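Local structure of tyrocidine synthetase 3 (Brevibacillus brevis, 2JGP) at residues A[375-380]-A[400-405]; A[275-280]-A[410-415]; A[352-357]-A[430-435]; A[325-330]-A[390-395]. The protein takes part in nonribosomal synthesis of the antibiotic tyrocidine, its condensation domain probably forming peptide bonds between building blocks carried on peptidyl carrier domains. All coordinates share one frame; numbering follows the deposited sequence.

Contact 1 (A[375-380]-A[400-405]); sequences LAMRNK and DAYGHQ. With NA (sodium ion), chain F.
Leu375 and Met377, alternate residues of strand 373-379, pack against Ala401 and Tyr402 in the last turn of helix 387-403. The tight part is centred on one methyl. Leu375 CD1 lies 3.7 Å from Tyr402 CD2, at the edge of the ring and near its plane. The same methyl is 3.9 Å from Ala401 CB. The leucine and tyrosine side chains cross at about a right angle, and CD1 touches ring atoms CD2 and CE2 together. Met377 reaches Ala401 from further along the strand. Its CG is anti to the backbone N (chi1 -155°), and bends at the next two torsions bring the thioether to the helix. Met377 SD is 3.8 Å from Ala401 CB, so this small side chain meets both strand residues. Trp276 of helix 267-279 also packs on Leu375 and Ala401.

The packing is looser toward the loop, where Leu375 CD2 is 4.3 Å from Gln405 CB. Here the helix end is held by side chains. His404 ND1 donates a nearly straight bond of 2.7 Å to Asp400 O, which lies in the imidazole plane. Gln405 NE2 donates to Tyr402 O. His404 NE2 binds Glu54, in the carrier domain. The side chain of Asp400 does not reach the strand; it touches Tyr275 and is partly exposed. Its OD1 binds the sodium ion at 2.7 Å. Two waters and Gln396 OE1 also bind the metal.

This is strand-on-helix packing within the chloramphenicol acetyltransferase-like fold of a condensation domain, with a sodium site beside it.

Contact 2 (A[275-280]-A[410-415]); sequences YWLQTF and EELVEK
Leu412 reaches from helix 409-415 to Trp276, Leu277 and Phe280 at the end of helix 267-279. The axes of the two short helical segments approach to 10.7 Å and cross at -44°.

The contact between the helices is made by apolar groups. Leu412 CG is anti to the backbone N (chi1 180°), and the two methyls beyond it take different partners. CD1 lies 3.8 Å from Trp276 CB and 4.1 Å from Leu277 CD2. CD2 is 4.3 Å from Phe280 CE1. The side chains of Leu277 and Leu412 pass alongside one another, pointing opposite ways. At the exposed rim, Leu277 meets the hydrocarbon part of Lys415 at about a right angle, with CD2 3.6 Å from Lys415 CG.

Face contacts also occur within segment 275-280. Tyr275 CD2 sits 3.7 Å above the centre of the Trp276 ring. Thr279 CG2 lies over the centre of the Phe280 ring.

Polar bonds hold the end of this helix. Tyr275 O accepts from Thr279 OG1 at 2.9 Å and also from Thr279 N. The two donors come from opposite faces of the carbonyl plane. Trp276 NE1 bonds to His404 O.

Trp276 and Phe280 also rest on strand 373-379, through Leu375 and Ala376. Helix 267-279 thus touches that strand, the end of helix 387-403 and helix 409-415.

Contact 3 (A[352-357]-A[430-435]); sequences VGTPIT and TVFTFQ
A single parallel beta bridge at Gly353 and Val431 joins two sheets of the condensation domain. Strand 350-356 pairs with strand 373-379, while strand 430-435 is an outermost strand of a four-stranded mixed sheet. Two backbone bonds make the bridge. Gly353 N donates to Thr430 O at 3.0 Å, and Gly353 O accepts from Phe432 N at 2.9 Å. Val431 CA adds a CA-H...O contact of 3.2 Å to Gly353 O. The short strand segments meet at 39°, and the pairing does not continue past this bridge.

Side chains pack on both sides of it. On one side are Val352, Thr430 and Phe432. Val352 CG1, anti to the backbone N (chi1 173°), lies 3.6 Å from Phe432 CB, and its CG2 faces Thr430 CG2. Thr354 CG2 is at the edge of the Phe432 ring, near its plane. Tyr330 of helix 329-345 meets this ring edge-to-face. Thr430 OG1 turns elsewhere, to Tyr337 OH and Leu465 O.

Pro355 packs on Val431 and Thr433 on the other side. Its CD is 3.5 Å from Val431 CG1, and its ring crosses the Thr433 side chain at about a right angle. Thr433 OG1 bonds to Ser468 OG.

Beyond Gly353 the backbones are joined by one water. It donates to Pro355 O at 2.9 Å and to Phe432 O at 2.8 Å.

Contact 4 (A[325-330]-A[390-395]); sequences TGTTLY and FLQEVK
Gly326 ends helix 312-325 in a Schellman motif with positive phi (66°), and its carbonyl faces Lys395 of helix 387-403. Thr328 is the N-cap of the next helix, 329-345, so the turn between the two helices is short. Segment 390-395 lies within its helix. The backbones come closest at Thr327 and Lys395, whose CA atoms are 6.6 Å apart.

Two helix side chains bond to carbonyls of the turn. Gln392, bent at chi2 (-61°), donates from NE2 to Thr325 O at 2.9 Å. The donor lies in the carbonyl plane. Lys395 is extended along its length, and its NZ reaches Gly326 O at 2.7 Å, tilted 31° from the carbonyl plane. The amine also bonds to Tyr4 OH. The C-terminal end of helix 312-325 would be expected to favour the positive charge there.

Leu391 packs against the two threonines. Its CD2 is 3.5 Å from Thr325 OG1, and its side chain meets that of Thr327 tip to tip. Thr327 CG2 lies 3.9 Å from Lys395 CD, across the aliphatic chain. Thr327 OG1 donates to Thr325 OG1, which also bonds to Leu321 O.

A single water ties the polar groups together. It donates to Gln392 OE1 at 2.7 Å and to Thr325 O at 3.2 Å, and accepts from Lys395 NZ at 2.6 Å.

All four contacts lie in the condensation domain. Contact 1 is central: its centre is about 11 Å from those of contacts 2 and 3 and about 13 Å from that of contact 4, and it touches all three. Contacts 1 and 4 use different parts of helix 387-403. Contacts 1 and 3 share the two-stranded sheet 350-356/373-379. Contacts 3 and 4 meet where Tyr330 packs on Thr354, Phe432 and Phe434. Contacts 2 and 4 are farthest apart, at about 24 Å between centres. Along the chain, contact 1 is nested inside the loops closed by contacts 2 and 3, while contacts 3 and 4 cross. Together they tie segments from 275 to 435 into one part of the domain.

Contact 1 (A[375-380]-A[400-405])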
# COMPACT_ATOMS: atom_id res chain seq x y z
N LEU A 375 3.63 2.65 -6.13
CA LEU A 375 4.77 3.37 -6.65
C LEU A 375 5.46 2.49 -7.68
O LEU A 375 5.69 1.31 -7.43
CB LEU A 375 5.75 3.70 -5.53
CG LEU A 375 5.15 4.36 -4.28
CD1 LEU A 375 6.26 4.56 -3.24
CD2 LEU A 375 4.45 5.67 -4.63
N ALA A 376 5.79 3.07 -8.83
CA ALA A 376 6.59 2.38 -9.83
C ALA A 376 8.05 2.52 -9.44
O ALA A 376 8.65 3.58 -9.65
CB ALA A 376 6.35 2.97 -11.21
N MET A 377 8.62 1.47 -8.86
CA MET A 377 9.99 1.52 -8.36
C MET A 377 10.96 1.04 -9.44
O MET A 377 10.95 -0.13 -9.82
CB MET A 377 10.11 0.65 -7.11
CG MET A 377 11.22 1.06 -6.20
SD MET A 377 10.84 2.58 -5.30
CE MET A 377 9.79 2.02 -3.98
N ARG A 378 11.79 1.96 -9.93
CA ARG A 378 12.76 1.66 -10.99
C ARG A 378 14.16 1.52 -10.42
O ARG A 378 14.63 2.39 -9.69
CB ARG A 378 12.75 2.75 -12.06
CG ARG A 378 13.70 2.50 -13.23
CD ARG A 378 13.60 3.63 -14.23
NE ARG A 378 14.41 3.39 -15.43
CZ ARG A 378 14.26 4.05 -16.57
NH1 ARG A 378 13.34 4.99 -16.71
NH2 ARG A 378 15.05 3.76 -17.60
N ASN A 379 14.83 0.43 -10.77
CA ASN A 379 16.20 0.18 -10.34
C ASN A 379 17.00 -0.44 -11.47
O ASN A 379 16.44 -0.96 -12.43
CB ASN A 379 16.22 -0.72 -9.11
CG ASN A 379 15.86 0.02 -7.85
OD1 ASN A 379 14.75 -0.12 -7.31
ND2 ASN A 379 16.78 0.85 -7.37
N LYS A 380 18.32 -0.38 -11.34
CA LYS A 380 19.23 -0.78 -12.40
C LYS A 380 20.24 -1.81 -11.90
O LYS A 380 21.40 -1.48 -11.62
CB LYS A 380 19.92 0.45 -12.98
CG LYS A 380 18.92 1.39 -13.66
CD LYS A 380 19.59 2.58 -14.31
CE LYS A 380 18.54 3.57 -14.80
NZ LYS A 380 19.18 4.82 -15.31
N ASP A 400 13.36 8.39 -2.01
CA ASP A 400 12.95 9.42 -2.97
C ASP A 400 11.49 9.20 -3.38
O ASP A 400 10.72 10.15 -3.47
CB ASP A 400 13.84 9.41 -4.22
CG ASP A 400 15.25 9.91 -3.95
OD1 ASP A 400 15.50 10.51 -2.88
OD2 ASP A 400 16.13 9.71 -4.82
N ALA A 401 11.13 7.94 -3.62
CA ALA A 401 9.75 7.59 -3.99
C ALA A 401 8.78 7.95 -2.87
O ALA A 401 7.75 8.58 -3.12
CB ALA A 401 9.66 6.10 -4.32
N TYR A 402 9.11 7.56 -1.64
CA TYR A 402 8.26 7.88 -0.49
C TYR A 402 8.15 9.40 -0.29
O TYR A 402 7.07 9.89 0.06
CB TYR A 402 8.79 7.23 0.79
CG TYR A 402 8.91 5.72 0.75
CD1 TYR A 402 9.89 5.07 1.50
CD2 TYR A 402 8.07 4.94 -0.04
CE1 TYR A 402 10.02 3.68 1.46
CE2 TYR A 402 8.20 3.55 -0.08
CZ TYR A 402 9.17 2.93 0.68
OH TYR A 402 9.32 1.57 0.64
N GLY A 403 9.24 10.12 -0.53
CA GLY A 403 9.23 11.58 -0.45
C GLY A 403 8.38 12.25 -1.52
O GLY A 403 8.01 13.41 -1.40
N HIS A 404 8.07 11.51 -2.59
CA HIS A 404 7.25 12.03 -3.67
C HIS A 404 6.02 11.17 -3.91
O HIS A 404 5.53 11.07 -5.04
CB HIS A 404 8.10 12.18 -4.92
CG HIS A 404 9.22 13.14 -4.75
ND1 HIS A 404 10.43 12.78 -4.18
CD2 HIS A 404 9.31 14.47 -5.01
CE1 HIS A 404 11.22 13.84 -4.13
NE2 HIS A 404 10.56 14.88 -4.62
N GLN A 405 5.48 10.60 -2.83
CA GLN A 405 4.33 9.69 -2.92
C GLN A 405 2.99 10.39 -3.13
O GLN A 405 1.98 9.73 -3.43
CB GLN A 405 4.26 8.82 -1.66
CG GLN A 405 3.76 9.53 -0.42
CD GLN A 405 3.65 8.59 0.76
OE1 GLN A 405 2.58 8.03 1.03
NE2 GLN A 405 4.76 8.38 1.44
NA NA F . 16.75 10.36 -0.49
O HOH W 1 18.02 10.64 1.46
O HOH W 2 14.75 11.00 -0.29

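Contact 2 (A[275-280]-A[410-415])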
# COMPACT_ATOMS: atom_id res chain seq x y z
N TYR A 275 9.33 14.72 -10.09
CA TYR A 275 10.18 13.60 -9.73
C TYR A 275 9.89 12.37 -10.60
O TYR A 275 10.80 11.74 -11.12
CB TYR A 275 10.05 13.23 -8.24
CG TYR A 275 10.79 11.95 -7.93
CD1 TYR A 275 12.16 11.96 -7.70
CD2 TYR A 275 10.13 10.72 -7.94
CE1 TYR A 275 12.84 10.78 -7.45
CE2 TYR A 275 10.81 9.55 -7.70
CZ TYR A 275 12.16 9.58 -7.45
OH TYR A 275 12.82 8.40 -7.21
N TRP A 276 8.60 12.05 -10.75
CA TRP A 276 8.19 10.86 -11.48
C TRP A 276 8.36 11.01 -12.99
O TRP A 276 8.74 10.05 -13.67
CB TRP A 276 6.74 10.52 -11.14
CG TRP A 276 6.61 10.08 -9.72
CD1 TRP A 276 6.03 10.77 -8.70
CD2 TRP A 276 7.11 8.87 -9.15
NE1 TRP A 276 6.13 10.06 -7.53
CE2 TRP A 276 6.79 8.88 -7.77
CE3 TRP A 276 7.80 7.77 -9.66
CZ2 TRP A 276 7.13 7.84 -6.91
CZ3 TRP A 276 8.13 6.72 -8.81
CH2 TRP A 276 7.79 6.77 -7.44
N LEU A 277 8.10 12.20 -13.50
CA LEU A 277 8.27 12.47 -14.93
C LEU A 277 9.75 12.37 -15.31
O LEU A 277 10.08 11.80 -16.36
CB LEU A 277 7.69 13.83 -15.31
CG LEU A 277 6.19 14.00 -15.04
CD1 LEU A 277 5.69 15.30 -15.63
CD2 LEU A 277 5.39 12.81 -15.58
N GLN A 278 10.63 12.90 -14.46
CA GLN A 278 12.08 12.77 -14.64
C GLN A 278 12.50 11.31 -14.60
O GLN A 278 13.23 10.84 -15.47
CB GLN A 278 12.82 13.54 -13.54
CG GLN A 278 12.77 15.06 -13.68
CD GLN A 278 13.04 15.81 -12.38
OE1 GLN A 278 12.85 17.03 -12.31
NE2 GLN A 278 13.46 15.10 -11.33
N THR A 279 12.04 10.58 -13.57
CA THR A 279 12.39 9.18 -13.38
C THR A 279 12.10 8.32 -14.62
O THR A 279 12.86 7.40 -14.93
CB THR A 279 11.67 8.57 -12.14
OG1 THR A 279 12.14 9.22 -10.95
CG2 THR A 279 11.92 7.07 -12.02
N PHE A 280 11.00 8.62 -15.32
CA PHE A 280 10.59 7.84 -16.50
C PHE A 280 10.65 8.66 -17.80
O PHE A 280 9.87 8.42 -18.72
CB PHE A 280 9.19 7.27 -16.28
CG PHE A 280 9.09 6.34 -15.11
CD1 PHE A 280 8.45 6.72 -13.94
CD2 PHE A 280 9.67 5.08 -15.16
CE1 PHE A 280 8.37 5.85 -12.86
CE2 PHE A 280 9.61 4.22 -14.09
CZ PHE A 280 8.95 4.60 -12.93
N GLU A 410 -2.57 7.25 -11.09
CA GLU A 410 -3.49 7.55 -12.20
C GLU A 410 -3.02 8.73 -13.05
O GLU A 410 -3.17 8.71 -14.27
CB GLU A 410 -4.90 7.87 -11.67
CG GLU A 410 -5.62 6.70 -10.99
CD GLU A 410 -5.23 6.52 -9.54
OE1 GLU A 410 -4.78 7.50 -8.91
OE2 GLU A 410 -5.37 5.39 -9.02
N GLU A 411 -2.49 9.75 -12.39
CA GLU A 411 -1.96 10.92 -13.09
C GLU A 411 -0.69 10.59 -13.87
O GLU A 411 -0.51 11.06 -14.99
CB GLU A 411 -1.69 12.07 -12.10
CG GLU A 411 -2.94 12.68 -11.51
CD GLU A 411 -3.87 13.24 -12.57
OE1 GLU A 411 -3.37 13.87 -13.53
OE2 GLU A 411 -5.10 13.05 -12.45
N LEU A 412 0.19 9.80 -13.26
CA LEU A 412 1.45 9.41 -13.89
C LEU A 412 1.22 8.67 -15.20
O LEU A 412 1.84 8.97 -16.21
CB LEU A 412 2.27 8.53 -12.94
CG LEU A 412 3.63 8.03 -13.47
CD1 LEU A 412 4.51 9.19 -13.92
CD2 LEU A 412 4.32 7.20 -12.41
N VAL A 413 0.32 7.69 -15.17
CA VAL A 413 0.01 6.88 -16.35
C VAL A 413 -0.47 7.74 -17.51
O VAL A 413 -0.01 7.57 -18.64
CB VAL A 413 -1.05 5.81 -16.03
CG1 VAL A 413 -1.64 5.22 -17.32
CG2 VAL A 413 -0.46 4.71 -15.15
N GLU A 414 -1.38 8.67 -17.23
CA GLU A 414 -1.91 9.56 -18.25
C GLU A 414 -0.88 10.59 -18.71
O GLU A 414 -0.81 10.92 -19.90
CB GLU A 414 -3.17 10.27 -17.74
CG GLU A 414 -4.35 9.33 -17.49
CD GLU A 414 -4.90 8.71 -18.76
OE1 GLU A 414 -5.29 7.52 -18.73
OE2 GLU A 414 -4.95 9.40 -19.80
N LYS A 415 -0.07 11.09 -17.78
CA LYS A 415 0.92 12.13 -18.08
C LYS A 415 2.08 11.60 -18.94
O LYS A 415 2.65 12.35 -19.73
CB LYS A 415 1.47 12.74 -16.79
CG LYS A 415 2.28 14.02 -16.98
CD LYS A 415 1.40 15.19 -17.37
CE LYS A 415 2.18 16.50 -17.35
NZ LYS A 415 1.27 17.67 -17.31

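Contact 3 (A[352-357]-A[430-435])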
# COMPACT_ATOMS: atom_id res chain seq x y z
N VAL A 352 9.45 -2.30 -10.71
CA VAL A 352 8.63 -3.17 -9.88
C VAL A 352 7.59 -2.32 -9.16
O VAL A 352 7.94 -1.34 -8.52
CB VAL A 352 9.48 -3.90 -8.82
CG1 VAL A 352 8.59 -4.66 -7.83
CG2 VAL A 352 10.50 -4.84 -9.50
N GLY A 353 6.32 -2.69 -9.26
CA GLY A 353 5.26 -2.00 -8.53
C GLY A 353 5.33 -2.32 -7.06
O GLY A 353 5.42 -3.48 -6.68
N THR A 354 5.32 -1.29 -6.21
CA THR A 354 5.30 -1.49 -4.76
C THR A 354 4.11 -0.77 -4.12
O THR A 354 4.12 0.46 -4.00
CB THR A 354 6.61 -1.03 -4.10
OG1 THR A 354 6.85 0.35 -4.40
CG2 THR A 354 7.79 -1.88 -4.59
N PRO A 355 3.08 -1.52 -3.72
CA PRO A 355 1.98 -0.89 -3.01
C PRO A 355 2.41 -0.30 -1.66
O PRO A 355 3.26 -0.87 -0.98
CB PRO A 355 0.98 -2.04 -2.82
CG PRO A 355 1.35 -3.05 -3.88
CD PRO A 355 2.83 -2.95 -3.97
N ILE A 356 1.82 0.85 -1.33
CA ILE A 356 2.00 1.49 -0.03
C ILE A 356 0.62 1.76 0.53
O ILE A 356 -0.36 1.77 -0.22
CB ILE A 356 2.78 2.82 -0.14
CG1 ILE A 356 2.10 3.79 -1.12
CG2 ILE A 356 4.22 2.55 -0.55
CD1 ILE A 356 2.76 5.17 -1.18
N THR A 357 0.52 1.98 1.84
CA THR A 357 -0.80 2.14 2.47
C THR A 357 -1.47 3.45 2.04
O THR A 357 -2.70 3.54 2.00
CB THR A 357 -0.70 2.14 4.02
OG1 THR A 357 -0.01 3.31 4.45
CG2 THR A 357 0.04 0.90 4.52
N THR A 430 5.13 -6.69 -12.70
CA THR A 430 5.24 -7.43 -11.46
C THR A 430 5.09 -6.49 -10.28
O THR A 430 5.38 -5.30 -10.38
CB THR A 430 6.58 -8.19 -11.37
OG1 THR A 430 6.60 -8.96 -10.17
CG2 THR A 430 7.76 -7.22 -11.38
N VAL A 431 4.63 -7.04 -9.16
CA VAL A 431 4.43 -6.31 -7.92
C VAL A 431 5.17 -7.02 -6.79
O VAL A 431 5.23 -8.25 -6.77
CB VAL A 431 2.92 -6.19 -7.58
CG1 VAL A 431 2.71 -5.75 -6.13
CG2 VAL A 431 2.23 -5.22 -8.54
N PHE A 432 5.73 -6.23 -5.87
CA PHE A 432 6.40 -6.76 -4.68
C PHE A 432 5.69 -6.22 -3.44
O PHE A 432 5.43 -5.02 -3.37
CB PHE A 432 7.87 -6.32 -4.68
CG PHE A 432 8.59 -6.63 -3.40
CD1 PHE A 432 9.15 -7.88 -3.20
CD2 PHE A 432 8.69 -5.68 -2.40
CE1 PHE A 432 9.81 -8.18 -2.02
CE2 PHE A 432 9.35 -5.97 -1.21
CZ PHE A 432 9.91 -7.22 -1.02
N THR A 433 5.38 -7.10 -2.49
CA THR A 433 4.83 -6.68 -1.19
C THR A 433 5.52 -7.39 -0.03
O THR A 433 6.03 -8.50 -0.19
CB THR A 433 3.31 -6.92 -1.07
OG1 THR A 433 3.03 -8.32 -0.96
CG2 THR A 433 2.56 -6.34 -2.26
N PHE A 434 5.53 -6.75 1.13
CA PHE A 434 6.09 -7.35 2.35
C PHE A 434 5.15 -7.05 3.53
O PHE A 434 4.77 -5.90 3.74
CB PHE A 434 7.51 -6.82 2.62
CG PHE A 434 8.08 -7.25 3.94
CD1 PHE A 434 8.30 -8.60 4.21
CD2 PHE A 434 8.40 -6.32 4.92
CE1 PHE A 434 8.82 -9.00 5.43
CE2 PHE A 434 8.92 -6.72 6.15
CZ PHE A 434 9.13 -8.06 6.40
N GLN A 435 4.76 -8.09 4.27
CA GLN A 435 3.80 -7.95 5.37
C GLN A 435 4.31 -8.67 6.63
O GLN A 435 5.25 -9.46 6.56
CB GLN A 435 2.44 -8.53 4.98
CG GLN A 435 2.00 -8.27 3.53
CD GLN A 435 2.37 -9.40 2.57
OE1 GLN A 435 3.25 -9.26 1.72
NE2 GLN A 435 1.70 -10.54 2.73
O HOH W 3 5.14 -2.96 -1.46

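Contact 4 (A[325-330]-A[390-395])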
# COMPACT_ATOMS: atom_id res chain seq x y z
N THR A 325 23.52 -2.56 6.86
CA THR A 325 23.60 -1.69 5.68
C THR A 325 22.76 -0.42 5.80
O THR A 325 22.66 0.35 4.84
CB THR A 325 23.14 -2.43 4.42
OG1 THR A 325 21.82 -2.96 4.64
CG2 THR A 325 24.11 -3.55 4.07
N GLY A 326 22.15 -0.20 6.96
CA GLY A 326 21.28 0.96 7.18
C GLY A 326 20.01 0.96 6.35
O GLY A 326 19.51 2.03 5.98
N THR A 327 19.49 -0.23 6.06
CA THR A 327 18.28 -0.37 5.26
C THR A 327 17.21 -1.09 6.07
O THR A 327 17.45 -1.50 7.21
CB THR A 327 18.55 -1.14 3.95
OG1 THR A 327 19.05 -2.46 4.24
CG2 THR A 327 19.56 -0.40 3.08
N THR A 328 16.03 -1.22 5.47
CA THR A 328 14.95 -1.99 6.05
C THR A 328 14.97 -3.38 5.41
O THR A 328 15.52 -3.56 4.33
CB THR A 328 13.59 -1.32 5.79
OG1 THR A 328 13.35 -1.22 4.38
CG2 THR A 328 13.55 0.09 6.42
N LEU A 329 14.39 -4.36 6.09
CA LEU A 329 14.24 -5.69 5.51
C LEU A 329 13.48 -5.59 4.19
O LEU A 329 13.84 -6.24 3.21
CB LEU A 329 13.51 -6.63 6.48
CG LEU A 329 13.24 -8.04 5.96
CD1 LEU A 329 14.52 -8.72 5.46
CD2 LEU A 329 12.58 -8.87 7.05
N TYR A 330 12.45 -4.75 4.16
CA TYR A 330 11.73 -4.45 2.93
C TYR A 330 12.67 -4.13 1.77
O TYR A 330 12.55 -4.69 0.69
CB TYR A 330 10.78 -3.27 3.16
CG TYR A 330 9.95 -2.90 1.95
CD1 TYR A 330 8.64 -3.36 1.83
CD2 TYR A 330 10.47 -2.09 0.95
CE1 TYR A 330 7.88 -3.03 0.73
CE2 TYR A 330 9.71 -1.76 -0.16
CZ TYR A 330 8.42 -2.23 -0.26
OH TYR A 330 7.66 -1.90 -1.34
N PHE A 390 24.22 -1.64 -5.05
CA PHE A 390 22.89 -1.75 -5.65
C PHE A 390 21.80 -1.57 -4.59
O PHE A 390 20.82 -0.84 -4.81
CB PHE A 390 22.70 -3.09 -6.36
CG PHE A 390 21.31 -3.27 -6.91
CD1 PHE A 390 20.83 -2.43 -7.90
CD2 PHE A 390 20.47 -4.26 -6.41
CE1 PHE A 390 19.54 -2.58 -8.40
CE2 PHE A 390 19.18 -4.41 -6.90
CZ PHE A 390 18.71 -3.57 -7.90
N LEU A 391 21.98 -2.23 -3.45
CA LEU A 391 21.04 -2.10 -2.34
C LEU A 391 20.92 -0.65 -1.87
O LEU A 391 19.83 -0.20 -1.51
CB LEU A 391 21.45 -3.00 -1.17
CG LEU A 391 20.65 -2.82 0.13
CD1 LEU A 391 19.17 -3.10 -0.11
CD2 LEU A 391 21.20 -3.70 1.24
N GLN A 392 22.03 0.07 -1.85
CA GLN A 392 21.99 1.48 -1.51
C GLN A 392 21.23 2.30 -2.55
O GLN A 392 20.57 3.27 -2.20
CB GLN A 392 23.40 2.03 -1.31
CG GLN A 392 24.09 1.45 -0.09
CD GLN A 392 23.36 1.75 1.21
OE1 GLN A 392 22.96 2.90 1.45
NE2 GLN A 392 23.17 0.73 2.05
N GLU A 393 21.32 1.90 -3.82
CA GLU A 393 20.52 2.55 -4.86
C GLU A 393 19.03 2.31 -4.61
O GLU A 393 18.23 3.24 -4.71
CB GLU A 393 20.92 2.06 -6.25
CG GLU A 393 22.35 2.39 -6.64
CD GLU A 393 22.70 1.89 -8.02
OE1 GLU A 393 21.89 1.16 -8.63
OE2 GLU A 393 23.80 2.23 -8.50
N VAL A 394 18.69 1.07 -4.28
CA VAL A 394 17.31 0.69 -3.95
C VAL A 394 16.78 1.49 -2.77
O VAL A 394 15.64 1.97 -2.79
CB VAL A 394 17.19 -0.83 -3.64
CG1 VAL A 394 15.79 -1.19 -3.12
CG2 VAL A 394 17.51 -1.66 -4.89
N LYS A 395 17.61 1.66 -1.74
CA LYS A 395 17.23 2.46 -0.58
C LYS A 395 16.98 3.91 -0.97
O LYS A 395 15.96 4.49 -0.59
CB LYS A 395 18.33 2.41 0.48
CG LYS A 395 18.15 3.44 1.59
CD LYS A 395 19.34 3.46 2.53
CE LYS A 395 19.12 4.43 3.67
NZ LYS A 395 20.22 4.34 4.67
O HOH W 4 22.55 3.43 4.05